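Local coordinates for protein AAR187Cp (Eremothecium gossypii, PDB 3ZIL) that probably regulates the establishment of sister-chromatid cohesion as the cohesin-associated factor Wpl1, represented by its helical Wap1 domain, at residues Asp137-Arg140 / Lys141-Phe144. Numbering follows the deposited sequence.
Sequences DLLR and KLKF
Asp137 and Lys141, four residues apart, form a salt bridge where helix 129-141 gives way to the loop before helix 147-158: Lys141 NZ lies 2.9 Å from Asp137 OD1, on that oxygen's syn lone pair. Asp137 has CG anti to its own N (chi1 170°), which carries the carboxylate toward Lys141, whose chain runs extended beyond CG and lays CD and CE against OD1. A short acid and a long, flexible, exposed base suit this spacing, since they can meet along one helix side. With an alanine at Asp137, the lysine ammonium is likely to lose its charge partner and keep Asn52 OD1 as a remaining acceptor. Lys141 N bonds to Leu138 O at 2.8 Å and only weakly to Asp137 O, while Leu142 N makes a weak bond to Leu139 O. A water lies within hydrogen-bonding distance of both Leu139 O and Leu142 O, linking helix to loop. Leu138 and Leu142 are buried, which suits their branched apolar chains, and their CG atoms lie 4.0 Å apart. Leu142 CD1 lies 4.1 Å from CD1 of the partly exposed Leu139. Leu138 touches Leu44 and Leu48 of helix 36-52 and Leu86 of helix 81-93; Leu142 reaches Leu85 and Phe89 of helix 81-93 and Tyr150 of helix 147-158, seating the helix-to-loop junction among three helices.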
ATOM      1  N   ASP A 137       5.297 -16.564 -27.396  1.00 28.49           N
ATOM      2  CA  ASP A 137       6.410 -17.267 -26.785  1.00 28.95           C
ATOM      3  C   ASP A 137       6.994 -16.429 -25.595  1.00 29.18           C
ATOM      4  O   ASP A 137       7.189 -16.935 -24.445  1.00 26.06           O
ATOM      5  CB  ASP A 137       7.390 -17.547 -27.903  1.00 32.99           C
ATOM      6  CG  ASP A 137       8.743 -18.067 -27.445  1.00 35.83           C
ATOM      7  OD1 ASP A 137       9.015 -18.275 -26.240  1.00 41.10           O
ATOM      8  OD2 ASP A 137       9.581 -18.258 -28.356  1.00 45.51           O
ATOM      9  N   LEU A 138       7.249 -15.139 -25.843  1.00 27.18           N
ATOM     10  CA  LEU A 138       7.665 -14.258 -24.730  1.00 25.42           C
ATOM     11  C   LEU A 138       6.702 -14.198 -23.538  1.00 21.46           C
ATOM     12  O   LEU A 138       7.152 -14.333 -22.389  1.00 21.65           O
ATOM     13  CB  LEU A 138       8.008 -12.844 -25.226  1.00 26.17           C
ATOM     14  CG  LEU A 138       8.604 -11.937 -24.122  1.00 28.91           C
ATOM     15  CD1 LEU A 138      10.040 -12.347 -23.707  1.00 28.21           C
ATOM     16  CD2 LEU A 138       8.550 -10.517 -24.659  1.00 24.40           C
ATOM     17  N   LEU A 139       5.414 -13.965 -23.819  1.00 20.94           N
ATOM     18  CA  LEU A 139       4.361 -13.929 -22.839  1.00 25.07           C
ATOM     19  C   LEU A 139       4.330 -15.146 -21.913  1.00 25.89           C
ATOM     20  O   LEU A 139       4.216 -14.979 -20.699  1.00 25.57           O
ATOM     21  CB  LEU A 139       2.987 -13.776 -23.530  1.00 25.71           C
ATOM     22  CG  LEU A 139       2.048 -12.584 -23.422  1.00 31.12           C
ATOM     23  CD1 LEU A 139       2.716 -11.230 -23.372  1.00 27.08           C
ATOM     24  CD2 LEU A 139       0.976 -12.660 -24.530  1.00 31.90           C
ATOM     25  N   ARG A 140       4.398 -16.352 -22.478  1.00 27.90           N
ATOM     26  CA  ARG A 140       4.601 -17.591 -21.678  1.00 30.86           C
ATOM     27  C   ARG A 140       5.812 -17.553 -20.750  1.00 32.69           C
ATOM     28  O   ARG A 140       5.815 -18.219 -19.750  1.00 33.56           O
ATOM     29  CB  ARG A 140       4.611 -18.890 -22.559  1.00 31.84           C
ATOM     30  CG  ARG A 140       3.267 -19.116 -23.278  1.00 35.07           C
ATOM     31  CD  ARG A 140       3.185 -20.405 -24.084  1.00 37.30           C
ATOM     32  NE  ARG A 140       4.217 -20.571 -25.113  1.00 37.58           N
ATOM     33  CZ  ARG A 140       4.035 -20.323 -26.423  1.00 38.93           C
ATOM     34  NH1 ARG A 140       2.862 -19.889 -26.863  1.00 41.97           N
ATOM     35  NH2 ARG A 140       5.019 -20.513 -27.308  1.00 34.86           N
ATOM     36  N   LYS A 141       6.827 -16.761 -21.047  1.00 28.63           N
ATOM     37  CA  LYS A 141       7.975 -16.669 -20.149  1.00 28.08           C
ATOM     38  C   LYS A 141       8.026 -15.490 -19.162  1.00 28.75           C
ATOM     39  O   LYS A 141       8.862 -15.490 -18.285  1.00 26.86           O
ATOM     40  CB  LYS A 141       9.260 -16.659 -20.990  1.00 31.85           C
ATOM     41  CG  LYS A 141       9.695 -18.040 -21.460  1.00 34.54           C
ATOM     42  CD  LYS A 141      10.435 -17.975 -22.798  1.00 36.30           C
ATOM     43  CE  LYS A 141      10.622 -19.402 -23.336  1.00 31.89           C
ATOM     44  NZ  LYS A 141      11.189 -19.298 -24.690  1.00 33.53           N
ATOM     45  N   LEU A 142       7.218 -14.437 -19.373  1.00 24.09           N
ATOM     46  CA  LEU A 142       7.366 -13.183 -18.583  1.00 20.62           C
ATOM     47  C   LEU A 142       6.831 -13.412 -17.189  1.00 21.48           C
ATOM     48  O   LEU A 142       5.902 -14.197 -17.002  1.00 22.71           O
ATOM     49  CB  LEU A 142       6.502 -12.099 -19.208  1.00 20.47           C
ATOM     50  CG  LEU A 142       7.169 -11.458 -20.443  1.00 20.58           C
ATOM     51  CD1 LEU A 142       6.114 -10.641 -21.132  1.00 20.37           C
ATOM     52  CD2 LEU A 142       8.421 -10.616 -20.025  1.00 19.52           C
ATOM     53  N   LYS A 143       7.428 -12.753 -16.233  1.00 21.17           N
ATOM     54  CA  LYS A 143       6.922 -12.747 -14.895  1.00 24.32           C
ATOM     55  C   LYS A 143       5.458 -12.236 -14.825  1.00 24.52           C
ATOM     56  O   LYS A 143       4.696 -12.690 -13.963  1.00 24.41           O
ATOM     57  CB  LYS A 143       7.826 -11.834 -14.074  1.00 25.01           C
ATOM     58  CG  LYS A 143       7.567 -11.872 -12.564  1.00 28.78           C
ATOM     59  CD  LYS A 143       8.637 -11.019 -11.888  1.00 31.97           C
ATOM     60  CE  LYS A 143      10.036 -11.517 -12.248  1.00 36.51           C
ATOM     61  NZ  LYS A 143      11.128 -10.731 -11.613  1.00 35.84           N
ATOM     62  N   PHE A 144       5.057 -11.288 -15.678  1.00 20.81           N
ATOM     63  CA  PHE A 144       3.658 -10.726 -15.671  1.00 18.46           C
ATOM     64  C   PHE A 144       3.268 -10.461 -17.110  1.00 21.05           C
ATOM     65  O   PHE A 144       4.105 -10.011 -17.894  1.00 19.45           O
ATOM     66  CB  PHE A 144       3.592  -9.351 -14.966  1.00 16.72           C
ATOM     67  CG  PHE A 144       3.959  -9.381 -13.481  1.00 16.92           C
ATOM     68  CD1 PHE A 144       3.101  -9.952 -12.513  1.00 18.10           C
ATOM     69  CD2 PHE A 144       5.194  -8.860 -13.035  1.00 17.01           C
ATOM     70  CE1 PHE A 144       3.441  -9.931 -11.106  1.00 17.30           C
ATOM     71  CE2 PHE A 144       5.538  -8.872 -11.644  1.00 19.26           C
ATOM     72  CZ  PHE A 144       4.688  -9.394 -10.693  1.00 18.75           C
TER
HETATM   73  O   HOH W   1       3.842 -16.006 -18.125  1.00 28.50           O